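PDB 3SFT: protein-glutamate methylesterase/protein-glutamine glutaminase from Thermotoga maritima, which probably removes methyl groups from methylglutamate residues of chemoreceptors and deamidates certain of their glutamines, tuning the chemotaxis response. Local coordinates for residues L22-P27 / R54-S59; P81-L86 / L99-I105; G139-F144 / S169-Y175. One frame throughout, in Å; residues are numbered along the deposited sequence.

Contact 1: L22-P27 / R54-S59; sequences LDMIIP and RLDSTS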
ATOM      1  N   LEU A  22      -0.349  -6.869   8.513  1.00 16.83           N
ATOM      2  CA  LEU A  22       0.469  -5.663   8.609  1.00 17.74           C
ATOM      3  C   LEU A  22       1.327  -5.704   9.877  1.00 18.60           C
ATOM      4  O   LEU A  22       2.428  -5.155   9.900  1.00 17.08           O
ATOM      5  CB  LEU A  22      -0.412  -4.413   8.589  1.00 16.87           C
ATOM      6  CG  LEU A  22      -0.994  -4.045   7.220  1.00 17.94           C
ATOM      7  CD1 LEU A  22      -2.136  -3.054   7.375  1.00 18.58           C
ATOM      8  CD2 LEU A  22       0.100  -3.469   6.342  1.00 15.85           C
ATOM      9  N   ASP A  23       0.828  -6.388  10.909  1.00 20.60           N
ATOM     10  CA  ASP A  23       1.552  -6.536  12.175  1.00 22.83           C
ATOM     11  C   ASP A  23       2.831  -7.331  11.974  1.00 23.12           C
ATOM     12  O   ASP A  23       3.764  -7.208  12.759  1.00 23.52           O
ATOM     13  CB  ASP A  23       0.702  -7.267  13.222  1.00 25.27           C
ATOM     14  CG  ASP A  23      -0.378  -6.395  13.828  1.00 26.49           C
ATOM     15  OD1 ASP A  23      -0.331  -5.156  13.673  1.00 26.84           O
ATOM     16  OD2 ASP A  23      -1.281  -6.966  14.471  1.00 27.93           O
ATOM     17  N   MET A  24       2.838  -8.192  10.957  1.00 22.96           N
ATOM     18  CA  MET A  24       4.002  -9.013  10.634  1.00 23.99           C
ATOM     19  C   MET A  24       4.938  -8.285   9.666  1.00 22.81           C
ATOM     20  O   MET A  24       6.047  -8.750   9.403  1.00 24.70           O
ATOM     21  CB  MET A  24       3.565 -10.328   9.977  1.00 24.41           C
ATOM     22  CG  MET A  24       2.719 -11.251  10.834  1.00 27.78           C
ATOM     23  SD  MET A  24       2.374 -12.830   9.978  1.00 33.05           S
ATOM     24  CE  MET A  24       0.616 -12.669   9.677  1.00 30.70           C
ATOM     25  N   ILE A  25       4.496  -7.139   9.152  1.00 22.31           N
ATOM     26  CA  ILE A  25       5.282  -6.377   8.180  1.00 20.47           C
ATOM     27  C   ILE A  25       5.868  -5.061   8.684  1.00 20.49           C
ATOM     28  O   ILE A  25       7.084  -4.923   8.817  1.00 22.36           O
ATOM     29  CB  ILE A  25       4.447  -6.076   6.907  1.00 17.11           C
ATOM     30  CG1 ILE A  25       3.865  -7.367   6.332  1.00 15.07           C
ATOM     31  CG2 ILE A  25       5.309  -5.380   5.856  1.00 15.98           C
ATOM     32  CD1 ILE A  25       2.943  -7.140   5.153  1.00 14.09           C
ATOM     33  N   ILE A  26       4.993  -4.090   8.927  1.00 21.32           N
ATOM     34  CA  ILE A  26       5.391  -2.759   9.376  1.00 21.57           C
ATOM     35  C   ILE A  26       6.323  -2.702  10.595  1.00 23.01           C
ATOM     36  O   ILE A  26       7.327  -1.989  10.567  1.00 22.70           O
ATOM     37  CB  ILE A  26       4.147  -1.863   9.594  1.00 19.91           C
ATOM     38  CG1 ILE A  26       3.299  -1.847   8.317  1.00 18.87           C
ATOM     39  CG2 ILE A  26       4.557  -0.436   9.983  1.00 19.80           C
ATOM     40  CD1 ILE A  26       4.055  -1.412   7.065  1.00 16.42           C
ATOM     41  N   PRO A  27       6.006  -3.445  11.674  1.00 23.96           N
ATOM     42  CA  PRO A  27       6.860  -3.432  12.869  1.00 26.34           C
ATOM     43  C   PRO A  27       8.267  -3.980  12.631  1.00 28.11           C
ATOM     44  O   PRO A  27       9.170  -3.721  13.421  1.00 30.28           O
ATOM     45  CB  PRO A  27       6.087  -4.322  13.848  1.00 25.99           C
ATOM     46  CG  PRO A  27       4.657  -4.134  13.427  1.00 25.82           C
ATOM     47  CD  PRO A  27       4.778  -4.219  11.929  1.00 24.58           C
ATOM     48  N   ARG A  54      -2.302   1.718  16.206  1.00 25.22           N
ATOM     49  CA  ARG A  54      -1.933   0.326  16.457  1.00 23.35           C
ATOM     50  C   ARG A  54      -0.523   0.027  15.944  1.00 23.44           C
ATOM     51  O   ARG A  54       0.311  -0.508  16.679  1.00 22.76           O
ATOM     52  CB  ARG A  54      -2.941  -0.593  15.763  1.00 23.69           C
ATOM     53  CG  ARG A  54      -2.589  -2.080  15.731  1.00 23.52           C
ATOM     54  CD  ARG A  54      -3.268  -2.722  14.527  1.00 24.02           C
ATOM     55  NE  ARG A  54      -3.158  -4.178  14.493  1.00 22.69           N
ATOM     56  CZ  ARG A  54      -4.196  -5.000  14.602  1.00 22.91           C
ATOM     57  NH1 ARG A  54      -5.420  -4.508  14.769  1.00 21.24           N
ATOM     58  NH2 ARG A  54      -4.028  -6.307  14.463  1.00 21.66           N
ATOM     59  N   LEU A  55      -0.263   0.381  14.685  1.00 22.90           N
ATOM     60  CA  LEU A  55       1.040   0.149  14.062  1.00 22.44           C
ATOM     61  C   LEU A  55       2.145   1.095  14.558  1.00 24.10           C
ATOM     62  O   LEU A  55       3.306   0.702  14.656  1.00 25.25           O
ATOM     63  CB  LEU A  55       0.922   0.231  12.537  1.00 20.85           C
ATOM     64  CG  LEU A  55       0.048  -0.823  11.848  1.00 18.17           C
ATOM     65  CD1 LEU A  55      -0.027  -0.518  10.370  1.00 17.70           C
ATOM     66  CD2 LEU A  55       0.615  -2.227  12.088  1.00 16.34           C
ATOM     67  N   ASP A  56       1.787   2.335  14.874  1.00 25.39           N
ATOM     68  CA  ASP A  56       2.767   3.299  15.362  1.00 27.55           C
ATOM     69  C   ASP A  56       3.348   2.843  16.701  1.00 27.74           C
ATOM     70  O   ASP A  56       4.539   3.013  16.955  1.00 27.90           O
ATOM     71  CB  ASP A  56       2.132   4.684  15.514  1.00 28.75           C
ATOM     72  CG  ASP A  56       3.162   5.775  15.762  1.00 31.45           C
ATOM     73  OD1 ASP A  56       4.008   6.010  14.876  1.00 32.22           O
ATOM     74  OD2 ASP A  56       3.132   6.392  16.849  1.00 34.49           O
ATOM     75  N   SER A  57       2.509   2.216  17.523  1.00 28.66           N
ATOM     76  CA  SER A  57       2.917   1.739  18.843  1.00 31.56           C
ATOM     77  C   SER A  57       3.932   0.606  18.834  1.00 30.09           C
ATOM     78  O   SER A  57       4.714   0.464  19.769  1.00 31.63           O
ATOM     79  CB  SER A  57       1.694   1.303  19.660  1.00 32.91           C
ATOM     80  OG  SER A  57       0.867   2.412  19.962  1.00 36.98           O
ATOM     81  N   THR A  58       3.925  -0.192  17.775  1.00 30.19           N
ATOM     82  CA  THR A  58       4.829  -1.330  17.673  1.00 28.47           C
ATOM     83  C   THR A  58       5.927  -1.185  16.624  1.00 27.70           C
ATOM     84  O   THR A  58       6.731  -2.102  16.447  1.00 26.95           O
ATOM     85  CB  THR A  58       4.035  -2.611  17.353  1.00 29.94           C
ATOM     86  OG1 THR A  58       3.284  -2.409  16.149  1.00 29.88           O
ATOM     87  CG2 THR A  58       3.072  -2.947  18.487  1.00 29.30           C
ATOM     88  N   SER A  59       5.987  -0.036  15.951  1.00 26.81           N
ATOM     89  CA  SER A  59       6.984   0.170  14.892  1.00 27.92           C
ATOM     90  C   SER A  59       8.008   1.275  15.150  1.00 29.09           C
ATOM     91  O   SER A  59       7.768   2.200  15.927  1.00 29.97           O
ATOM     92  CB  SER A  59       6.278   0.473  13.561  1.00 26.22           C
ATOM     93  OG  SER A  59       5.253  -0.464  13.285  1.00 25.28           O
TER
HETATM   94  O   HOH W   1       1.404  -4.331  15.605  1.00 25.06           O
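D23 and R54 form a side-on salt bridge, each carboxylate oxygen taking one guanidinium nitrogen. R54 NE reaches D23 OD1 at 3.1 Å on its syn lone pair, with an N-H...O angle of 165°. R54 NH2 gives the shorter bond, 2.8 Å to D23 OD2, again from the syn side but 31° out of the carboxylate plane. With CG anti to the backbone N (chi1 171°), the extended R54 chain carries the guanidinium to D23, crossing it at about a right angle. D23 OD1 also takes a weak bond from a water that lies 2.7 Å from T58 OG1, a second and looser link between the segments. An asparagine at D23 would probably leave the R54 charge without its mate. S59 OG donates to L55 O at 2.7 Å, touches I26 CG2 at 3.4 Å and lies against P27 CA. L22 O is satisfied within its own turn by I25 N and I26 N. L55 CD1 packs on I26 CG1 at 4.1 Å, and both side chains touch V63 of strand 62-65. This is helix-end packing in a doubly-wound alpha/beta fold, the C-terminal part of helix 48-58 and what follows packing on the loop after helix 18-22.

Contact 2: P81-L86 / L99-I105; sequences PGDFHL and LDKSDKI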
ATOM      1  N   PRO A  81      -7.055   7.763   4.850  1.00 20.66           N
ATOM      2  CA  PRO A  81      -8.236   8.085   5.655  1.00 21.68           C
ATOM      3  C   PRO A  81      -9.520   7.706   4.912  1.00 24.01           C
ATOM      4  O   PRO A  81      -9.512   7.560   3.684  1.00 25.01           O
ATOM      5  CB  PRO A  81      -8.116   9.598   5.834  1.00 21.49           C
ATOM      6  CG  PRO A  81      -7.521  10.029   4.540  1.00 22.23           C
ATOM      7  CD  PRO A  81      -6.432   8.994   4.323  1.00 21.37           C
ATOM      8  N   GLY A  82     -10.618   7.561   5.652  1.00 24.24           N
ATOM      9  CA  GLY A  82     -11.885   7.189   5.044  1.00 25.35           C
ATOM     10  C   GLY A  82     -12.577   8.283   4.245  1.00 26.52           C
ATOM     11  O   GLY A  82     -12.180   9.445   4.294  1.00 25.15           O
ATOM     12  N   ASP A  83     -13.586   7.882   3.473  1.00 29.11           N
ATOM     13  CA  ASP A  83     -14.392   8.781   2.643  1.00 31.49           C
ATOM     14  C   ASP A  83     -13.737   9.342   1.379  1.00 31.12           C
ATOM     15  O   ASP A  83     -14.424   9.918   0.532  1.00 29.31           O
ATOM     16  CB  ASP A  83     -14.945   9.940   3.485  1.00 35.89           C
ATOM     17  CG  ASP A  83     -15.870   9.471   4.596  1.00 40.32           C
ATOM     18  OD1 ASP A  83     -16.793   8.676   4.302  1.00 42.30           O
ATOM     19  OD2 ASP A  83     -15.677   9.907   5.755  1.00 40.49           O
ATOM     20  N   PHE A  84     -12.423   9.178   1.245  1.00 30.10           N
ATOM     21  CA  PHE A  84     -11.706   9.700   0.077  1.00 29.19           C
ATOM     22  C   PHE A  84     -10.743   8.686  -0.533  1.00 27.89           C
ATOM     23  O   PHE A  84     -10.276   7.770   0.144  1.00 26.12           O
ATOM     24  CB  PHE A  84     -10.849  10.920   0.456  1.00 31.35           C
ATOM     25  CG  PHE A  84     -11.614  12.073   1.047  1.00 34.41           C
ATOM     26  CD1 PHE A  84     -12.176  13.045   0.230  1.00 36.29           C
ATOM     27  CD2 PHE A  84     -11.698  12.231   2.429  1.00 35.05           C
ATOM     28  CE1 PHE A  84     -12.810  14.166   0.781  1.00 38.25           C
ATOM     29  CE2 PHE A  84     -12.329  13.343   2.989  1.00 35.82           C
ATOM     30  CZ  PHE A  84     -12.884  14.312   2.166  1.00 36.34           C
ATOM     31  N   HIS A  85     -10.467   8.852  -1.822  1.00 26.72           N
ATOM     32  CA  HIS A  85      -9.486   8.025  -2.519  1.00 25.80           C
ATOM     33  C   HIS A  85      -8.210   8.820  -2.269  1.00 25.55           C
ATOM     34  O   HIS A  85      -8.230  10.055  -2.315  1.00 26.65           O
ATOM     35  CB  HIS A  85      -9.756   7.977  -4.023  1.00 23.50           C
ATOM     36  CG  HIS A  85     -10.842   7.026  -4.416  1.00 23.25           C
ATOM     37  ND1 HIS A  85     -10.860   5.712  -4.011  1.00 23.21           N
ATOM     38  CD2 HIS A  85     -11.939   7.199  -5.191  1.00 23.14           C
ATOM     39  CE1 HIS A  85     -11.924   5.112  -4.516  1.00 23.58           C
ATOM     40  NE2 HIS A  85     -12.594   5.992  -5.235  1.00 24.89           N
ATOM     41  N   LEU A  86      -7.128   8.131  -1.929  1.00 23.66           N
ATOM     42  CA  LEU A  86      -5.863   8.802  -1.658  1.00 22.67           C
ATOM     43  C   LEU A  86      -5.000   8.924  -2.911  1.00 23.27           C
ATOM     44  O   LEU A  86      -4.468   7.931  -3.415  1.00 23.46           O
ATOM     45  CB  LEU A  86      -5.101   8.057  -0.564  1.00 21.76           C
ATOM     46  CG  LEU A  86      -3.773   8.675  -0.126  1.00 22.18           C
ATOM     47  CD1 LEU A  86      -4.016  10.057   0.470  1.00 21.28           C
ATOM     48  CD2 LEU A  86      -3.099   7.763   0.892  1.00 20.58           C
ATOM     49  N   LEU A  99      -6.689  14.299  -1.392  1.00 28.66           N
ATOM     50  CA  LEU A  99      -7.897  13.541  -1.124  1.00 30.55           C
ATOM     51  C   LEU A  99      -8.906  13.758  -2.238  1.00 32.73           C
ATOM     52  O   LEU A  99      -9.416  14.859  -2.442  1.00 34.05           O
ATOM     53  CB  LEU A  99      -8.469  13.920   0.245  1.00 29.80           C
ATOM     54  CG  LEU A  99      -7.534  13.606   1.420  1.00 28.97           C
ATOM     55  CD1 LEU A  99      -8.175  14.013   2.735  1.00 29.25           C
ATOM     56  CD2 LEU A  99      -7.193  12.122   1.433  1.00 27.52           C
ATOM     57  N   ASP A 100      -9.147  12.691  -2.984  1.00 34.69           N
ATOM     58  CA  ASP A 100     -10.056  12.714  -4.114  1.00 37.93           C
ATOM     59  C   ASP A 100     -11.401  12.104  -3.724  1.00 39.93           C
ATOM     60  O   ASP A 100     -11.451  11.088  -3.029  1.00 39.42           O
ATOM     61  CB  ASP A 100      -9.409  11.938  -5.266  1.00 38.03           C
ATOM     62  CG  ASP A 100     -10.247  11.931  -6.517  1.00 38.31           C
ATOM     63  OD1 ASP A 100     -10.105  12.857  -7.343  1.00 40.39           O
ATOM     64  OD2 ASP A 100     -11.035  10.981  -6.677  1.00 38.25           O
ATOM     65  N   LYS A 101     -12.492  12.728  -4.158  1.00 41.94           N
ATOM     66  CA  LYS A 101     -13.814  12.211  -3.821  1.00 43.94           C
ATOM     67  C   LYS A 101     -14.612  11.696  -5.010  1.00 43.38           C
ATOM     68  O   LYS A 101     -15.834  11.849  -5.058  1.00 43.04           O
ATOM     69  CB  LYS A 101     -14.627  13.243  -3.033  1.00 46.39           C
ATOM     70  CG  LYS A 101     -15.101  12.699  -1.688  1.00 50.09           C
ATOM     71  CD  LYS A 101     -16.043  13.655  -0.974  1.00 52.96           C
ATOM     72  CE  LYS A 101     -16.080  13.383   0.526  1.00 54.03           C
ATOM     73  NZ  LYS A 101     -16.224  11.936   0.826  1.00 54.04           N
ATOM     74  N   SER A 102     -13.924  11.070  -5.962  1.00 42.95           N
ATOM     75  CA  SER A 102     -14.602  10.511  -7.124  1.00 44.12           C
ATOM     76  C   SER A 102     -15.336   9.235  -6.701  1.00 44.36           C
ATOM     77  O   SER A 102     -15.198   8.785  -5.563  1.00 43.71           O
ATOM     78  CB  SER A 102     -13.616  10.230  -8.265  1.00 44.09           C
ATOM     79  OG  SER A 102     -12.648   9.264  -7.900  1.00 45.27           O
ATOM     80  N   ASP A 103     -16.103   8.661  -7.621  1.00 46.10           N
ATOM     81  CA  ASP A 103     -16.890   7.456  -7.357  1.00 47.74           C
ATOM     82  C   ASP A 103     -16.131   6.291  -6.732  1.00 48.17           C
ATOM     83  O   ASP A 103     -14.925   6.154  -6.911  1.00 48.29           O
ATOM     84  CB  ASP A 103     -17.565   6.972  -8.643  1.00 49.02           C
ATOM     85  CG  ASP A 103     -18.671   7.897  -9.117  1.00 49.86           C
ATOM     86  OD1 ASP A 103     -19.051   8.825  -8.369  1.00 51.04           O
ATOM     87  OD2 ASP A 103     -19.171   7.687 -10.242  1.00 50.81           O
ATOM     88  N   LYS A 104     -16.867   5.449  -6.016  1.00 48.94           N
ATOM     89  CA  LYS A 104     -16.298   4.278  -5.379  1.00 50.64           C
ATOM     90  C   LYS A 104     -15.837   3.293  -6.459  1.00 52.44           C
ATOM     91  O   LYS A 104     -16.488   3.153  -7.496  1.00 52.93           O
ATOM     92  CB  LYS A 104     -17.337   3.626  -4.455  1.00 49.67           C
ATOM     93  CG  LYS A 104     -17.674   4.457  -3.218  1.00 49.85           C
ATOM     94  CD  LYS A 104     -18.724   3.778  -2.349  1.00 49.12           C
ATOM     95  CE  LYS A 104     -19.038   4.640  -1.141  1.00 50.11           C
ATOM     96  NZ  LYS A 104     -20.134   4.074  -0.310  1.00 52.18           N
ATOM     97  N   ILE A 105     -14.672   2.687  -6.256  1.00 54.02           N
ATOM     98  CA  ILE A 105     -14.131   1.712  -7.182  1.00 55.82           C
ATOM     99  C   ILE A 105     -14.396   0.428  -6.408  1.00 57.63           C
ATOM    100  O   ILE A 105     -13.590   0.050  -5.552  1.00 58.70           O
ATOM    101  CB  ILE A 105     -12.627   1.970  -7.398  1.00 55.28           C
ATOM    102  CG1 ILE A 105     -12.424   3.332  -8.065  1.00 55.29           C
ATOM    103  CG2 ILE A 105     -12.001   0.856  -8.215  1.00 55.92           C
ATOM    104  CD1 ILE A 105     -10.959   3.787  -8.129  1.00 54.93           C
TER
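K101 runs along the F84 ring and reaches the backbone beyond it. Its CB begins at the rim, 4.1 Å from F84 CD1, and CG comes closer to that same carbon, at 3.5 Å. CD then passes F84 CE1 at 3.7 Å, and CE touches that atom at 3.4 Å. A bend at the last torsion (chi4 -46°) turns the ammonium group back over the ring, where NZ makes a cation-pi contact 16° off the normal. There NZ also donates to D83 O at 2.7 Å, coming from above the carbonyl plane. On the opposite face of F84 lies L99, its CB in a CH-pi contact 4.1 Å from the ring centroid. L99 CD2 goes on to meet P81 CG and L86 CD1.

The backbones here form the open end of the antiparallel beta hairpin 85-91/94-100. H85 and D100 are a hydrogen-bonded pair, with H85 N donating to D100 O at 2.7 Å. Past the strand, D100 OD2 accepts from S102 N, which makes an Asx turn that swings the chain round the H85 imidazole, and from S102 OG as well. H85 NE2 donates to D103 O at 2.9 Å, with the oxygen in the ring plane. H85 ND1 is bonded to A111 N, so both ring nitrogens are engaged. I105, which lies against the imidazole with its CD1 off-centre, is also close to D138, a predicted active-site residue.

Contact 3: G139-F144 / S169-Y175; sequences GTKGAF and SVIEEGY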
ATOM      1  N   GLY A 139      -6.646  -3.934  -6.161  1.00 18.18           N
ATOM      2  CA  GLY A 139      -5.212  -4.165  -6.200  1.00 18.55           C
ATOM      3  C   GLY A 139      -4.782  -4.818  -7.503  1.00 20.17           C
ATOM      4  O   GLY A 139      -3.615  -4.722  -7.900  1.00 21.75           O
ATOM      5  N   THR A 140      -5.723  -5.477  -8.177  1.00 18.52           N
ATOM      6  CA  THR A 140      -5.437  -6.150  -9.441  1.00 18.86           C
ATOM      7  C   THR A 140      -5.169  -5.161 -10.577  1.00 19.13           C
ATOM      8  O   THR A 140      -4.118  -5.227 -11.228  1.00 17.88           O
ATOM      9  CB  THR A 140      -6.572  -7.113  -9.825  1.00 18.91           C
ATOM     10  OG1 THR A 140      -6.638  -8.167  -8.857  1.00 16.93           O
ATOM     11  CG2 THR A 140      -6.328  -7.712 -11.193  1.00 17.94           C
ATOM     12  N   LYS A 141      -6.106  -4.245 -10.815  1.00 19.22           N
ATOM     13  CA  LYS A 141      -5.918  -3.249 -11.864  1.00 20.93           C
ATOM     14  C   LYS A 141      -4.732  -2.361 -11.502  1.00 19.82           C
ATOM     15  O   LYS A 141      -3.951  -1.976 -12.370  1.00 18.77           O
ATOM     16  CB  LYS A 141      -7.190  -2.422 -12.076  1.00 25.10           C
ATOM     17  CG  LYS A 141      -8.353  -3.259 -12.602  1.00 32.78           C
ATOM     18  CD  LYS A 141      -9.635  -2.447 -12.761  1.00 39.10           C
ATOM     19  CE  LYS A 141      -9.522  -1.422 -13.882  1.00 43.46           C
ATOM     20  NZ  LYS A 141     -10.803  -0.686 -14.089  1.00 46.44           N
ATOM     21  N   GLY A 142      -4.578  -2.075 -10.212  1.00 17.72           N
ATOM     22  CA  GLY A 142      -3.457  -1.271  -9.764  1.00 18.33           C
ATOM     23  C   GLY A 142      -2.144  -2.002 -10.031  1.00 18.97           C
ATOM     24  O   GLY A 142      -1.144  -1.379 -10.385  1.00 19.36           O
ATOM     25  N   ALA A 143      -2.153  -3.328  -9.883  1.00 18.01           N
ATOM     26  CA  ALA A 143      -0.957  -4.135 -10.122  1.00 17.97           C
ATOM     27  C   ALA A 143      -0.629  -4.100 -11.611  1.00 18.54           C
ATOM     28  O   ALA A 143       0.540  -4.099 -12.002  1.00 18.13           O
ATOM     29  CB  ALA A 143      -1.167  -5.571  -9.646  1.00 14.38           C
ATOM     30  N   PHE A 144      -1.672  -4.059 -12.435  1.00 20.92           N
ATOM     31  CA  PHE A 144      -1.506  -3.982 -13.882  1.00 20.16           C
ATOM     32  C   PHE A 144      -0.707  -2.724 -14.225  1.00 19.76           C
ATOM     33  O   PHE A 144       0.280  -2.787 -14.961  1.00 17.12           O
ATOM     34  CB  PHE A 144      -2.873  -3.939 -14.578  1.00 22.62           C
ATOM     35  CG  PHE A 144      -2.828  -3.325 -15.949  1.00 26.07           C
ATOM     36  CD1 PHE A 144      -2.235  -3.998 -17.010  1.00 26.45           C
ATOM     37  CD2 PHE A 144      -3.313  -2.039 -16.161  1.00 27.72           C
ATOM     38  CE1 PHE A 144      -2.120  -3.397 -18.263  1.00 28.40           C
ATOM     39  CE2 PHE A 144      -3.202  -1.429 -17.413  1.00 29.64           C
ATOM     40  CZ  PHE A 144      -2.602  -2.111 -18.463  1.00 27.99           C
ATOM     41  N   SER A 169      -6.247 -12.854  -6.908  1.00 18.66           N
ATOM     42  CA  SER A 169      -6.666 -12.169  -8.126  1.00 19.26           C
ATOM     43  C   SER A 169      -5.458 -11.560  -8.840  1.00 19.40           C
ATOM     44  O   SER A 169      -5.377 -11.589 -10.068  1.00 18.71           O
ATOM     45  CB  SER A 169      -7.697 -11.092  -7.804  1.00 18.60           C
ATOM     46  OG  SER A 169      -8.024 -10.354  -8.963  1.00 20.98           O
ATOM     47  N   VAL A 170      -4.524 -11.015  -8.060  1.00 18.43           N
ATOM     48  CA  VAL A 170      -3.300 -10.430  -8.608  1.00 18.46           C
ATOM     49  C   VAL A 170      -2.452 -11.531  -9.251  1.00 18.26           C
ATOM     50  O   VAL A 170      -1.968 -11.376 -10.373  1.00 19.53           O
ATOM     51  CB  VAL A 170      -2.461  -9.719  -7.499  1.00 17.94           C
ATOM     52  CG1 VAL A 170      -1.050  -9.420  -7.990  1.00 17.39           C
ATOM     53  CG2 VAL A 170      -3.142  -8.436  -7.071  1.00 15.95           C
ATOM     54  N   ILE A 171      -2.302 -12.648  -8.543  1.00 17.52           N
ATOM     55  CA  ILE A 171      -1.512 -13.786  -9.026  1.00 18.64           C
ATOM     56  C   ILE A 171      -2.088 -14.414 -10.300  1.00 19.96           C
ATOM     57  O   ILE A 171      -1.341 -14.733 -11.230  1.00 17.26           O
ATOM     58  CB  ILE A 171      -1.378 -14.885  -7.933  1.00 18.47           C
ATOM     59  CG1 ILE A 171      -0.644 -14.326  -6.713  1.00 16.88           C
ATOM     60  CG2 ILE A 171      -0.641 -16.117  -8.486  1.00 17.50           C
ATOM     61  CD1 ILE A 171      -0.810 -15.172  -5.467  1.00 19.58           C
ATOM     62  N   GLU A 172      -3.411 -14.573 -10.345  1.00 19.36           N
ATOM     63  CA  GLU A 172      -4.063 -15.168 -11.507  1.00 21.95           C
ATOM     64  C   GLU A 172      -3.899 -14.382 -12.809  1.00 22.32           C
ATOM     65  O   GLU A 172      -4.024 -14.949 -13.895  1.00 22.71           O
ATOM     66  CB  GLU A 172      -5.539 -15.443 -11.217  1.00 23.30           C
ATOM     67  CG  GLU A 172      -5.735 -16.601 -10.250  1.00 27.34           C
ATOM     68  CD  GLU A 172      -7.193 -16.902  -9.944  1.00 28.60           C
ATOM     69  OE1 GLU A 172      -8.069 -16.071 -10.276  1.00 32.19           O
ATOM     70  OE2 GLU A 172      -7.460 -17.978  -9.363  1.00 29.87           O
ATOM     71  N   GLU A 173      -3.638 -13.080 -12.706  1.00 20.97           N
ATOM     72  CA  GLU A 173      -3.429 -12.261 -13.894  1.00 20.61           C
ATOM     73  C   GLU A 173      -1.970 -12.340 -14.330  1.00 21.74           C
ATOM     74  O   GLU A 173      -1.618 -11.912 -15.430  1.00 23.07           O
ATOM     75  CB  GLU A 173      -3.795 -10.801 -13.628  1.00 22.02           C
ATOM     76  CG  GLU A 173      -5.272 -10.543 -13.419  1.00 24.25           C
ATOM     77  CD  GLU A 173      -6.127 -11.031 -14.573  1.00 26.94           C
ATOM     78  OE1 GLU A 173      -5.843 -10.668 -15.736  1.00 29.26           O
ATOM     79  OE2 GLU A 173      -7.089 -11.780 -14.311  1.00 27.51           O
ATOM     80  N   GLY A 174      -1.129 -12.891 -13.455  1.00 21.11           N
ATOM     81  CA  GLY A 174       0.287 -13.019 -13.736  1.00 21.10           C
ATOM     82  C   GLY A 174       1.065 -11.765 -13.360  1.00 22.37           C
ATOM     83  O   GLY A 174       2.206 -11.591 -13.790  1.00 21.48           O
ATOM     84  N   TYR A 175       0.470 -10.920 -12.516  1.00 20.57           N
ATOM     85  CA  TYR A 175       1.109  -9.669 -12.101  1.00 21.11           C
ATOM     86  C   TYR A 175       2.056  -9.759 -10.912  1.00 21.15           C
ATOM     87  O   TYR A 175       2.789  -8.805 -10.635  1.00 20.81           O
ATOM     88  CB  TYR A 175       0.057  -8.594 -11.810  1.00 20.38           C
ATOM     89  CG  TYR A 175      -0.811  -8.228 -12.993  1.00 20.33           C
ATOM     90  CD1 TYR A 175      -0.309  -8.276 -14.299  1.00 19.61           C
ATOM     91  CD2 TYR A 175      -2.134  -7.833 -12.809  1.00 19.39           C
ATOM     92  CE1 TYR A 175      -1.105  -7.940 -15.387  1.00 18.63           C
ATOM     93  CE2 TYR A 175      -2.939  -7.496 -13.891  1.00 21.27           C
ATOM     94  CZ  TYR A 175      -2.417  -7.553 -15.177  1.00 21.16           C
ATOM     95  OH  TYR A 175      -3.207  -7.208 -16.244  1.00 23.06           O
TER
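T140 OG1 is held by S169 OG, which donates to it at 2.6 Å, while a weak bond joins the same hydroxyl to K137 O. S169 reaches across because its OG stands anti to the backbone N (chi1 175°), on the side of its helix that faces T140. The T140 methyl, CG2, meets E173 CG at 3.8 Å, the side chains crossing at about a right angle.

The rest is mainly packing. A143 CB points at V170 CG1 (4.2 Å) and Y175 CB (3.9 Å). Y175 lays one ring face on the backbone of F144, whose CA stands 3.9 Å from the ring centroid and 16° off the normal, a CH-pi contact. E173 CB packs on the opposite face, near the rim, so the ring is sandwiched. At its tip, Y175 OH touches F144 CD1 at 3.4 Å.

Two helix ends set these pieces in place. G139 is the N-cap of helix 140-148, and D113 OD1 accepts from both G139 N and G142 N. Helix 166-172 closes in a Schellman motif: G174, with positive phi, has its N bonded to I171 O at 2.9 Å, and Y175 N goes to V170 O. That turn brings Y175 back toward F144.

With a single hydroxyl-to-hydroxyl bond crossing it and van der Waals and CH-pi contact for most of the rest, the contact depends on fit rather than charge, and it joins the neighbouring helix to the start of the one directly after D138, a predicted catalytic residue.

In the fold
None of the three contacts lies in the middle of this catalytic domain. Contacts 1 and 3 are partly buried and contact 2 is at the surface. Contacts 1 and 3 sit on opposite sides of the chain's centre: contact 1 sets a helix end on a loop, contact 3 the start of one helix on the end of another. Contact 1 depends on a salt bridge between partly exposed D23 and exposed R54, whereas contact 3 is mostly apolar. Contact 2 belongs to the separate hairpin and relies on strand bonds and cation-pi. No element is shared, yet contacts 2 and 3 come within about 6 Å (nearest atoms), both near D138, and helix 112-123 serves both through F114 and its neighbour D113.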